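Local atomic coordinates of catalase-3 (Neurospora crassa, PDB entry 4AJ9), a protein that uses heme to break hydrogen peroxide down into water and oxygen, and so probably protects the cell from peroxide damage. Residues 111-116 against 246-251; 199-204 against 530-535; 158-161 against 167-170. All coordinates share one frame; numbering follows the deposited sequence.

Contact 1 of 3, residues 111-116 against 246-251; sequences GSADTA and VLAGKN
Thr115 lays its two branches against Leu247 and Ala248, near the C-terminal end of a helix, and contributes the largest share of the buried surface. With chi1 at 62°, OG1 sits between the backbone N and the carbonyl carbon, while CG2 turns away from the carbonyl carbon and reaches the isobutyl group of Leu247, 3.7 Å from CD2. The two side chains cross at about a right angle, and CG2 also touches Leu247 CG. The hydroxyl branch lies over the backbone of Ala248, with OG1 3.2 Å from Ala248 N, but the angle is too poor for a hydrogen bond. Its polar partners are Ala244 O, earlier on the same helix, and a water that donates to OG1 over 2.9 Å and donates equally to Asn251 O where the chain has just left the helix. A valine in place of Thr115 would probably leave this water without its acceptor in the loop and break the tie to Ala244.

Ala248 also meets Ala113. Ala113 CB and Ala248 CB are 3.5 Å apart, tighter than usual van der Waals contact, and the CA atoms of Ala113 and Ala248 only 5.1 Å, an approach that the two small side chains permit. Gly249 of the second subunit also packs on Ala248.

The loop between strands 96-104 and 121-128 is thereby pressed onto helix 241-250. Helix 254-264 completes the setting: its Phe254 touches Thr115 and Leu247, and its Arg256 N binds the carboxylate of Asp114, which also forms a salt bridge with Arg67.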
ATOM      1  N   GLY C 111      16.676  12.599  -8.767  0.57  5.61           N
ATOM      2  CA  GLY C 111      18.059  12.812  -8.406  0.57  5.76           C
ATOM      3  C   GLY C 111      19.011  12.789  -9.584  0.57  4.80           C
ATOM      4  O   GLY C 111      20.134  13.274  -9.456  0.57  7.00           O
ATOM      5  N   SER C 112      18.591  12.236 -10.723  1.00  6.15           N
ATOM      6  CA  SER C 112      19.452  12.298 -11.906  1.00  5.12           C
ATOM      7  C   SER C 112      19.551  13.740 -12.392  1.00  3.90           C
ATOM      8  O   SER C 112      18.858  14.605 -11.886  1.00  7.69           O
ATOM      9  CB  SER C 112      18.969  11.360 -13.029  1.00  4.83           C
ATOM     10  OG  SER C 112      17.651  11.673 -13.436  1.00  5.09           O
ATOM     11  N   ALA C 113      20.426  13.994 -13.362  1.00  3.36           N
ATOM     12  CA  ALA C 113      20.757  15.360 -13.749  1.00  6.16           C
ATOM     13  C   ALA C 113      19.755  15.989 -14.723  1.00  6.34           C
ATOM     14  O   ALA C 113      19.266  15.341 -15.658  1.00  5.30           O
ATOM     15  CB  ALA C 113      22.179  15.409 -14.339  1.00 10.37           C
ATOM     16  N   ASP C 114      19.471  17.266 -14.500  1.00  3.69           N
ATOM     17  CA  ASP C 114      18.606  18.032 -15.390  1.00  4.19           C
ATOM     18  C   ASP C 114      19.143  18.055 -16.824  1.00  6.17           C
ATOM     19  O   ASP C 114      18.367  18.051 -17.778  1.00  4.90           O
ATOM     20  CB  ASP C 114      18.454  19.471 -14.889  1.00  6.75           C
ATOM     21  CG  ASP C 114      17.501  19.597 -13.701  1.00  7.58           C
ATOM     22  OD1 ASP C 114      16.719  18.651 -13.432  1.00  7.64           O
ATOM     23  OD2 ASP C 114      17.530  20.670 -13.044  1.00  5.82           O
ATOM     24  N   THR C 115      20.466  18.087 -16.970  1.00  9.32           N
ATOM     25  CA  THR C 115      21.076  18.222 -18.295  1.00  4.84           C
ATOM     26  C   THR C 115      21.560  16.914 -18.922  1.00  9.12           C
ATOM     27  O   THR C 115      22.440  16.923 -19.792  1.00  8.56           O
ATOM     28  CB  THR C 115      22.219  19.300 -18.316  1.00  6.50           C
ATOM     29  OG1 THR C 115      23.286  18.909 -17.432  1.00  5.32           O
ATOM     30  CG2 THR C 115      21.679  20.649 -17.881  1.00  5.92           C
ATOM     31  N   ALA C 116      20.990  15.788 -18.499  1.00  7.20           N
ATOM     32  CA  ALA C 116      21.103  14.562 -19.289  1.00 10.08           C
ATOM     33  C   ALA C 116      20.498  14.845 -20.662  1.00  7.91           C
ATOM     34  O   ALA C 116      19.618  15.686 -20.767  1.00  6.26           O
ATOM     35  CB  ALA C 116      20.329  13.433 -18.626  1.00  5.97           C
ATOM     36  N   VAL C 246      29.406  18.303 -18.251  1.00  6.31           N
ATOM     37  CA  VAL C 246      30.051  18.904 -17.090  1.00  8.16           C
ATOM     38  C   VAL C 246      28.992  19.478 -16.158  1.00  6.62           C
ATOM     39  O   VAL C 246      29.083  19.363 -14.934  1.00 10.65           O
ATOM     40  CB  VAL C 246      31.048  19.997 -17.513  1.00  6.16           C
ATOM     41  CG1 VAL C 246      31.532  20.774 -16.302  1.00  4.89           C
ATOM     42  CG2 VAL C 246      32.221  19.368 -18.285  1.00  5.67           C
ATOM     43  N   LEU C 247      27.968  20.077 -16.748  1.00  5.89           N
ATOM     44  CA  LEU C 247      26.889  20.696 -15.979  1.00  7.95           C
ATOM     45  C   LEU C 247      26.124  19.679 -15.137  1.00  5.77           C
ATOM     46  O   LEU C 247      25.692  19.995 -14.028  1.00  9.93           O
ATOM     47  CB  LEU C 247      25.933  21.440 -16.916  1.00  6.04           C
ATOM     48  CG  LEU C 247      24.791  22.284 -16.342  1.00  3.74           C
ATOM     49  CD1 LEU C 247      25.222  23.072 -15.104  1.00  7.71           C
ATOM     50  CD2 LEU C 247      24.256  23.209 -17.431  1.00  6.74           C
ATOM     51  N   ALA C 248      25.960  18.464 -15.662  1.00  6.36           N
ATOM     52  CA  ALA C 248      25.299  17.385 -14.923  1.00  3.24           C
ATOM     53  C   ALA C 248      26.003  17.156 -13.585  1.00  8.29           C
ATOM     54  O   ALA C 248      25.358  16.871 -12.573  1.00  9.94           O
ATOM     55  CB  ALA C 248      25.303  16.093 -15.741  1.00  4.13           C
ATOM     56  N   GLY C 249      27.330  17.274 -13.594  1.00  6.22           N
ATOM     57  CA  GLY C 249      28.131  17.089 -12.396  1.00  5.54           C
ATOM     58  C   GLY C 249      28.215  18.338 -11.545  1.00  6.41           C
ATOM     59  O   GLY C 249      28.065  18.282 -10.328  1.00 12.27           O
ATOM     60  N   LYS C 250      28.434  19.483 -12.187  1.00  5.90           N
ATOM     61  CA  LYS C 250      28.573  20.749 -11.466  1.00  5.30           C
ATOM     62  C   LYS C 250      27.255  21.273 -10.866  1.00  5.49           C
ATOM     63  O   LYS C 250      27.262  21.922  -9.818  1.00  6.47           O
ATOM     64  CB  LYS C 250      29.200  21.810 -12.387  1.00  4.58           C
ATOM     65  CG  LYS C 250      30.628  21.481 -12.818  1.00  6.12           C
ATOM     66  CD  LYS C 250      31.635  21.877 -11.723  1.00  6.57           C
ATOM     67  CE  LYS C 250      33.067  21.477 -12.085  1.00  6.19           C
ATOM     68  NZ  LYS C 250      34.074  21.901 -11.046  1.00  3.95           N
ATOM     69  N   ASN C 251      26.127  21.007 -11.526  1.00  5.80           N
ATOM     70  CA  ASN C 251      24.824  21.405 -10.980  1.00  3.62           C
ATOM     71  C   ASN C 251      23.660  20.574 -11.532  1.00  7.72           C
ATOM     72  O   ASN C 251      23.015  20.944 -12.509  1.00  7.27           O
ATOM     73  CB  ASN C 251      24.553  22.899 -11.185  1.00  7.14           C
ATOM     74  CG  ASN C 251      23.285  23.364 -10.473  1.00  5.57           C
ATOM     75  OD1 ASN C 251      22.641  22.584  -9.765  1.00  7.16           O
ATOM     76  ND2 ASN C 251      22.925  24.637 -10.649  1.00  7.27           N
TER
HETATM   77  O   HOH W   1      22.276  19.261 -14.786  1.00  5.78           O

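Contact 2 of 3, residues 199-204 against 530-535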
ATOM      1  N   ILE C 199      18.927  18.663 -25.201  1.00  6.45           N
ATOM      2  CA  ILE C 199      19.722  19.394 -24.206  1.00  2.56           C
ATOM      3  C   ILE C 199      19.402  20.891 -24.157  1.00  7.19           C
ATOM      4  O   ILE C 199      20.273  21.750 -24.411  1.00  9.85           O
ATOM      5  CB  ILE C 199      21.242  19.197 -24.421  1.00  4.80           C
ATOM      6  CG1 ILE C 199      21.626  19.430 -25.891  1.00  7.66           C
ATOM      7  CG2 ILE C 199      21.654  17.817 -24.003  1.00  6.23           C
ATOM      8  CD1 ILE C 199      23.146  19.259 -26.167  1.00  7.77           C
ATOM      9  N   PRO C 200      18.150  21.217 -23.810  1.00  6.77           N
ATOM     10  CA  PRO C 200      17.688  22.602 -23.749  1.00  4.08           C
ATOM     11  C   PRO C 200      18.434  23.372 -22.684  1.00  4.93           C
ATOM     12  O   PRO C 200      18.896  22.792 -21.686  1.00  5.17           O
ATOM     13  CB  PRO C 200      16.208  22.459 -23.353  1.00  7.49           C
ATOM     14  CG  PRO C 200      16.126  21.131 -22.684  1.00  9.46           C
ATOM     15  CD  PRO C 200      17.088  20.267 -23.434  1.00  5.98           C
ATOM     16  N   ARG C 201      18.546  24.675 -22.902  1.00  6.40           N
ATOM     17  CA  ARG C 201      19.164  25.593 -21.949  1.00  6.08           C
ATOM     18  C   ARG C 201      18.334  25.708 -20.672  1.00  4.79           C
ATOM     19  O   ARG C 201      18.882  25.868 -19.576  1.00  6.39           O
ATOM     20  CB  ARG C 201      19.358  26.965 -22.610  1.00 11.59           C
ATOM     21  CG  ARG C 201      19.501  28.128 -21.643  1.00  5.79           C
ATOM     22  CD  ARG C 201      20.714  27.973 -20.712  1.00  9.67           C
ATOM     23  NE  ARG C 201      20.868  29.199 -19.938  1.00  9.47           N
ATOM     24  CZ  ARG C 201      20.137  29.486 -18.867  1.00  9.45           C
ATOM     25  NH1 ARG C 201      19.232  28.620 -18.423  1.00  7.03           N
ATOM     26  NH2 ARG C 201      20.316  30.635 -18.235  1.00  5.93           N
ATOM     27  N   SER C 202      17.013  25.613 -20.801  1.00  8.69           N
ATOM     28  CA  SER C 202      16.136  25.607 -19.626  1.00  4.72           C
ATOM     29  C   SER C 202      14.736  25.183 -20.024  1.00  6.60           C
ATOM     30  O   SER C 202      14.436  25.077 -21.215  1.00  7.85           O
ATOM     31  CB  SER C 202      16.070  26.990 -18.989  1.00  6.41           C
ATOM     32  OG  SER C 202      15.092  27.794 -19.632  1.00  8.01           O
ATOM     33  N   TYR C 203      13.881  24.942 -19.026  1.00  6.78           N
ATOM     34  CA  TYR C 203      12.473  24.630 -19.275  1.00  5.23           C
ATOM     35  C   TYR C 203      11.837  25.819 -19.973  1.00  6.48           C
ATOM     36  O   TYR C 203      10.940  25.663 -20.803  1.00  5.37           O
ATOM     37  CB  TYR C 203      11.726  24.400 -17.962  1.00  3.18           C
ATOM     38  CG  TYR C 203      12.220  23.245 -17.105  1.00  3.33           C
ATOM     39  CD1 TYR C 203      12.744  22.086 -17.668  1.00  4.65           C
ATOM     40  CD2 TYR C 203      12.105  23.307 -15.718  1.00  4.06           C
ATOM     41  CE1 TYR C 203      13.179  21.017 -16.844  1.00  2.90           C
ATOM     42  CE2 TYR C 203      12.526  22.275 -14.914  1.00  6.54           C
ATOM     43  CZ  TYR C 203      13.051  21.129 -15.474  1.00  4.93           C
ATOM     44  OH  TYR C 203      13.459  20.121 -14.621  1.00  5.29           O
ATOM     45  N   ARG C 204      12.313  27.011 -19.624  1.00  4.97           N
ATOM     46  CA  ARG C 204      11.748  28.258 -20.135  1.00  7.64           C
ATOM     47  C   ARG C 204      12.061  28.475 -21.611  1.00  9.60           C
ATOM     48  O   ARG C 204      11.391  29.267 -22.285  1.00  8.76           O
ATOM     49  CB  ARG C 204      12.248  29.447 -19.311  1.00  8.99           C
ATOM     50  CG  ARG C 204      11.880  29.363 -17.838  1.00  6.12           C
ATOM     51  CD  ARG C 204      12.450  30.528 -17.048  1.00  5.90           C
ATOM     52  NE  ARG C 204      13.900  30.619 -17.177  1.00  6.02           N
ATOM     53  CZ  ARG C 204      14.553  31.656 -17.698  1.00  6.70           C
ATOM     54  NH1 ARG C 204      13.890  32.715 -18.144  1.00 10.65           N
ATOM     55  NH2 ARG C 204      15.878  31.631 -17.770  1.00  8.86           N
ATOM     56  N   ALA C 530      16.603  38.762 -20.846  1.00 10.71           N
ATOM     57  CA  ALA C 530      16.242  38.814 -19.436  1.00 13.31           C
ATOM     58  C   ALA C 530      16.541  37.477 -18.757  1.00 14.69           C
ATOM     59  O   ALA C 530      16.333  36.417 -19.351  1.00 10.83           O
ATOM     60  CB  ALA C 530      14.777  39.165 -19.276  1.00 13.38           C
ATOM     61  N   THR C 531      17.035  37.548 -17.521  1.00 11.90           N
ATOM     62  CA  THR C 531      17.399  36.384 -16.709  1.00  9.50           C
ATOM     63  C   THR C 531      18.696  35.688 -17.111  1.00 11.47           C
ATOM     64  O   THR C 531      19.222  34.902 -16.333  1.00  9.27           O
ATOM     65  CB  THR C 531      16.301  35.301 -16.670  1.00  8.26           C
ATOM     66  OG1 THR C 531      16.385  34.489 -17.855  1.00  8.82           O
ATOM     67  CG2 THR C 531      14.920  35.928 -16.556  1.00  9.56           C
ATOM     68  N   LEU C 532      19.205  35.933 -18.314  1.00  9.34           N
ATOM     69  CA  LEU C 532      20.429  35.251 -18.714  1.00  9.67           C
ATOM     70  C   LEU C 532      21.582  35.658 -17.779  1.00 13.03           C
ATOM     71  O   LEU C 532      21.555  36.725 -17.161  1.00 11.63           O
ATOM     72  CB  LEU C 532      20.773  35.491 -20.184  1.00 11.10           C
ATOM     73  CG  LEU C 532      19.747  34.935 -21.177  1.00 15.54           C
ATOM     74  CD1 LEU C 532      20.303  34.958 -22.587  1.00 20.63           C
ATOM     75  CD2 LEU C 532      19.303  33.524 -20.798  1.00 13.05           C
ATOM     76  N   ARG C 533      22.582  34.793 -17.683  1.00  5.60           N
ATOM     77  CA  ARG C 533      23.544  34.855 -16.598  1.00 10.78           C
ATOM     78  C   ARG C 533      24.935  35.235 -17.089  1.00  9.81           C
ATOM     79  O   ARG C 533      25.439  34.674 -18.062  1.00  9.87           O
ATOM     80  CB  ARG C 533      23.589  33.500 -15.876  1.00  9.33           C
ATOM     81  CG  ARG C 533      22.278  33.153 -15.168  1.00 20.21           C
ATOM     82  CD  ARG C 533      22.066  31.637 -15.030  1.00 20.62           C
ATOM     83  NE  ARG C 533      20.794  31.314 -14.378  1.00 24.15           N
ATOM     84  CZ  ARG C 533      20.642  31.141 -13.066  1.00 29.04           C
ATOM     85  NH1 ARG C 533      21.687  31.258 -12.250  1.00 30.19           N
ATOM     86  NH2 ARG C 533      19.442  30.850 -12.566  1.00 19.58           N
ATOM     87  N   VAL C 534      25.558  36.178 -16.396  1.00  5.40           N
ATOM     88  CA  VAL C 534      26.902  36.605 -16.752  1.00  6.61           C
ATOM     89  C   VAL C 534      27.839  36.336 -15.582  1.00  8.08           C
ATOM     90  O   VAL C 534      27.589  36.784 -14.467  1.00 10.29           O
ATOM     91  CB  VAL C 534      26.923  38.095 -17.110  1.00 11.02           C
ATOM     92  CG1 VAL C 534      28.314  38.521 -17.549  1.00  9.60           C
ATOM     93  CG2 VAL C 534      25.903  38.378 -18.201  1.00  9.24           C
ATOM     94  N   GLY C 535      28.892  35.572 -15.831  1.00  8.28           N
ATOM     95  CA  GLY C 535      29.929  35.382 -14.842  1.00  6.78           C
ATOM     96  C   GLY C 535      31.030  36.400 -15.075  1.00  8.34           C
ATOM     97  O   GLY C 535      31.672  36.403 -16.124  1.00 12.50           O
TER
HETATM   98  O   HOH W   2      18.600  32.066 -16.097  1.00 14.59           O
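Direct hydrogen bonds join Arg204 to Thr531, whose OG1 lies at the edge of the guanidinium and accepts from both NH1 and NH2, the bond from NH1 being weak. Arg204 NH2 makes the better bond to Thr531 OG1, at 2.9 Å. The oxygen is tilted 23° from the guanidinium plane. A bend at chi3 (-57°) turns the guanidinium so that its terminal nitrogens meet Thr531 OG1 while NE forms a salt bridge with Asp258.

A water makes the second link. Lying in the plane of the Arg201 guanidinium, it accepts from Arg201 NH2 at 3.1 Å and from Arg533 NE, and lies within donating distance of Thr531 O.

Van der Waals contacts are few: Arg201 NH2 rests 3.8 Å from Arg533 CD and also nears Leu532 CD2. Like charges come close as well, since Arg201 NH2 and Arg533 NE are 3.9 Å apart. The two guanidinium planes lie 61° apart; salt bridges of Arg201 to Asp586 and Asp258, and of Arg533 to Asp261, probably offset the repulsion.

The arrangement joins the catalase core to the start of strand 533-537, the first and a central strand of the parallel sheet in the glutaminase-like C-terminal domain that marks the long catalases.

Contact 3 of 3, residues 158-161 against 167-170; sequences VKPS and PQAA
Pro160 and Pro167 meet ring to backbone, the ring of Pro160 lying against the carbonyl oxygen of Pro167. Followed round the ring, CB of Pro160 is 3.6 Å from Pro167 O and also nears Pro167 N. CG of Pro160 comes closest, 3.3 Å from Pro167 O. CD then turns back toward the backbone, so that CB and CG rest on this oxygen with CD farther off. The ring of Pro167, which follows a cis peptide bond, comes within 4.2 Å of Pro160 CA through its own CD. Although CB of Gln168 points away, CG lies anti to the backbone N (chi1 -176°) and the chain bends at chi2 (57°), bringing Gln168 NE2 back to 4.3 Å from Pro160 CG.

Polar atoms are joined through a water between the two arms of the loop. It accepts from Ala170 N and lies within donating distance of Pro167 O (2.9 Å) and Val158 O (3.0 Å), although more acceptors surround it than it has protons. Val158 O also faces Ala170 O, an acceptor like itself, and takes a hydrogen bond from His173 NE2.

The backbone N-H of Gln168 is accepted by Asp253 OD2 of the second subunit, whereas its OE1 binds Ser109 N of its own chain. The water and the proline packing close the loop joining helices 151-158 and 174-182, set at the subunit interface of the catalase tetramer.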
ATOM      1  N   VAL C 158      15.402   1.824 -22.867  0.67  4.74           N
ATOM      2  CA  VAL C 158      16.059   3.110 -22.649  0.67  4.34           C
ATOM      3  C   VAL C 158      16.564   3.283 -21.204  0.67  6.18           C
ATOM      4  O   VAL C 158      17.598   3.912 -20.962  0.67  7.60           O
ATOM      5  CB  VAL C 158      15.121   4.259 -23.070  0.67  4.74           C
ATOM      6  CG1 VAL C 158      15.549   5.576 -22.469  0.67  3.89           C
ATOM      7  CG2 VAL C 158      15.057   4.341 -24.598  0.67  4.47           C
ATOM      8  N   LYS C 159      15.850   2.700 -20.252  1.00  3.46           N
ATOM      9  CA  LYS C 159      16.262   2.745 -18.845  1.00  4.27           C
ATOM     10  C   LYS C 159      17.469   1.823 -18.581  1.00  6.14           C
ATOM     11  O   LYS C 159      17.873   1.048 -19.455  1.00  5.03           O
ATOM     12  CB  LYS C 159      15.062   2.481 -17.920  1.00  2.43           C
ATOM     13  CG  LYS C 159      14.337   3.767 -17.528  1.00  6.66           C
ATOM     14  CD  LYS C 159      13.027   3.516 -16.796  1.00  8.90           C
ATOM     15  CE  LYS C 159      12.301   4.824 -16.451  1.00  6.70           C
ATOM     16  NZ  LYS C 159      12.870   5.595 -15.288  1.00  6.35           N
ATOM     17  N   PRO C 160      18.085   1.926 -17.393  1.00  3.66           N
ATOM     18  CA  PRO C 160      19.344   1.183 -17.205  1.00  5.10           C
ATOM     19  C   PRO C 160      19.197  -0.324 -17.392  1.00  6.57           C
ATOM     20  O   PRO C 160      18.136  -0.884 -17.121  1.00  8.47           O
ATOM     21  CB  PRO C 160      19.712   1.477 -15.740  1.00  6.50           C
ATOM     22  CG  PRO C 160      19.023   2.801 -15.438  1.00  7.88           C
ATOM     23  CD  PRO C 160      17.722   2.722 -16.207  1.00  4.80           C
ATOM     24  N   SER C 161      20.266  -0.967 -17.857  1.00  2.32           N
ATOM     25  CA  SER C 161      20.314  -2.426 -17.965  1.00  5.04           C
ATOM     26  C   SER C 161      19.868  -3.055 -16.651  1.00  5.98           C
ATOM     27  O   SER C 161      20.267  -2.608 -15.570  1.00  4.21           O
ATOM     28  CB  SER C 161      21.730  -2.891 -18.319  1.00  7.44           C
ATOM     29  OG  SER C 161      21.755  -4.259 -18.683  1.00  8.13           O
ATOM     30  N   PRO C 167      23.121   2.316 -17.679  1.00  2.61           N
ATOM     31  CA  PRO C 167      23.531   3.627 -17.178  1.00  2.33           C
ATOM     32  C   PRO C 167      22.340   4.501 -16.791  1.00  5.19           C
ATOM     33  O   PRO C 167      21.242   4.323 -17.322  1.00  5.24           O
ATOM     34  CB  PRO C 167      24.196   4.246 -18.408  1.00  7.47           C
ATOM     35  CG  PRO C 167      23.305   3.781 -19.523  1.00  4.41           C
ATOM     36  CD  PRO C 167      22.826   2.375 -19.127  1.00  3.97           C
ATOM     37  N   GLN C 168      22.584   5.451 -15.893  1.00  5.96           N
ATOM     38  CA  GLN C 168      21.576   6.387 -15.415  1.00  5.56           C
ATOM     39  C   GLN C 168      21.240   7.450 -16.462  1.00 10.66           C
ATOM     40  O   GLN C 168      22.143   8.059 -17.052  1.00  5.43           O
ATOM     41  CB  GLN C 168      22.103   7.094 -14.157  1.00  4.71           C
ATOM     42  CG  GLN C 168      21.107   8.037 -13.501  1.00  4.33           C
ATOM     43  CD  GLN C 168      19.809   7.343 -13.114  1.00  5.56           C
ATOM     44  OE1 GLN C 168      18.739   7.957 -13.132  1.00  5.92           O
ATOM     45  NE2 GLN C 168      19.897   6.052 -12.762  1.00  3.51           N
ATOM     46  N   ALA C 169      19.947   7.661 -16.693  1.00  3.11           N
ATOM     47  CA  ALA C 169      19.491   8.816 -17.467  1.00  2.69           C
ATOM     48  C   ALA C 169      20.225   8.932 -18.800  1.00  7.45           C
ATOM     49  O   ALA C 169      20.755   9.990 -19.130  1.00  5.23           O
ATOM     50  CB  ALA C 169      19.694  10.097 -16.659  1.00  5.59           C
ATOM     51  N   ALA C 170      20.261   7.855 -19.568  1.00  6.49           N
ATOM     52  CA  ALA C 170      21.010   7.895 -20.817  1.00 11.10           C
ATOM     53  C   ALA C 170      20.525   6.873 -21.833  1.00  5.45           C
ATOM     54  O   ALA C 170      20.206   5.739 -21.490  1.00  7.70           O
ATOM     55  CB  ALA C 170      22.479   7.695 -20.532  1.00  7.55           C
TER
HETATM   56  O   HOH W   3      18.821   5.285 -18.594  1.00  4.69           O

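In the fold
From the N terminus, the chain first passes 111-116, which opens contact 1. Contact 3 then opens and closes between 158 and 170, nested inside the loop that contact 1 closes, and itself closes the connection between helices 151-158 and 174-182. Residues 199-204 open contact 2 before 246-251 closes contact 1, so contacts 1 and 2 cross. Contact 1 ties the loop between strands 96-104 and 121-128 to helix 241-250. Contact 2, closed by 530-535 more than 300 residues after 199-204, ties the catalase core to the parallel sheet of the C-terminal domain. Contact 1 touches both others, through Asp114 with Tyr203 and Ser112 with Gln168, whereas contacts 2 and 3 stay about 9 Å apart at their nearest atoms.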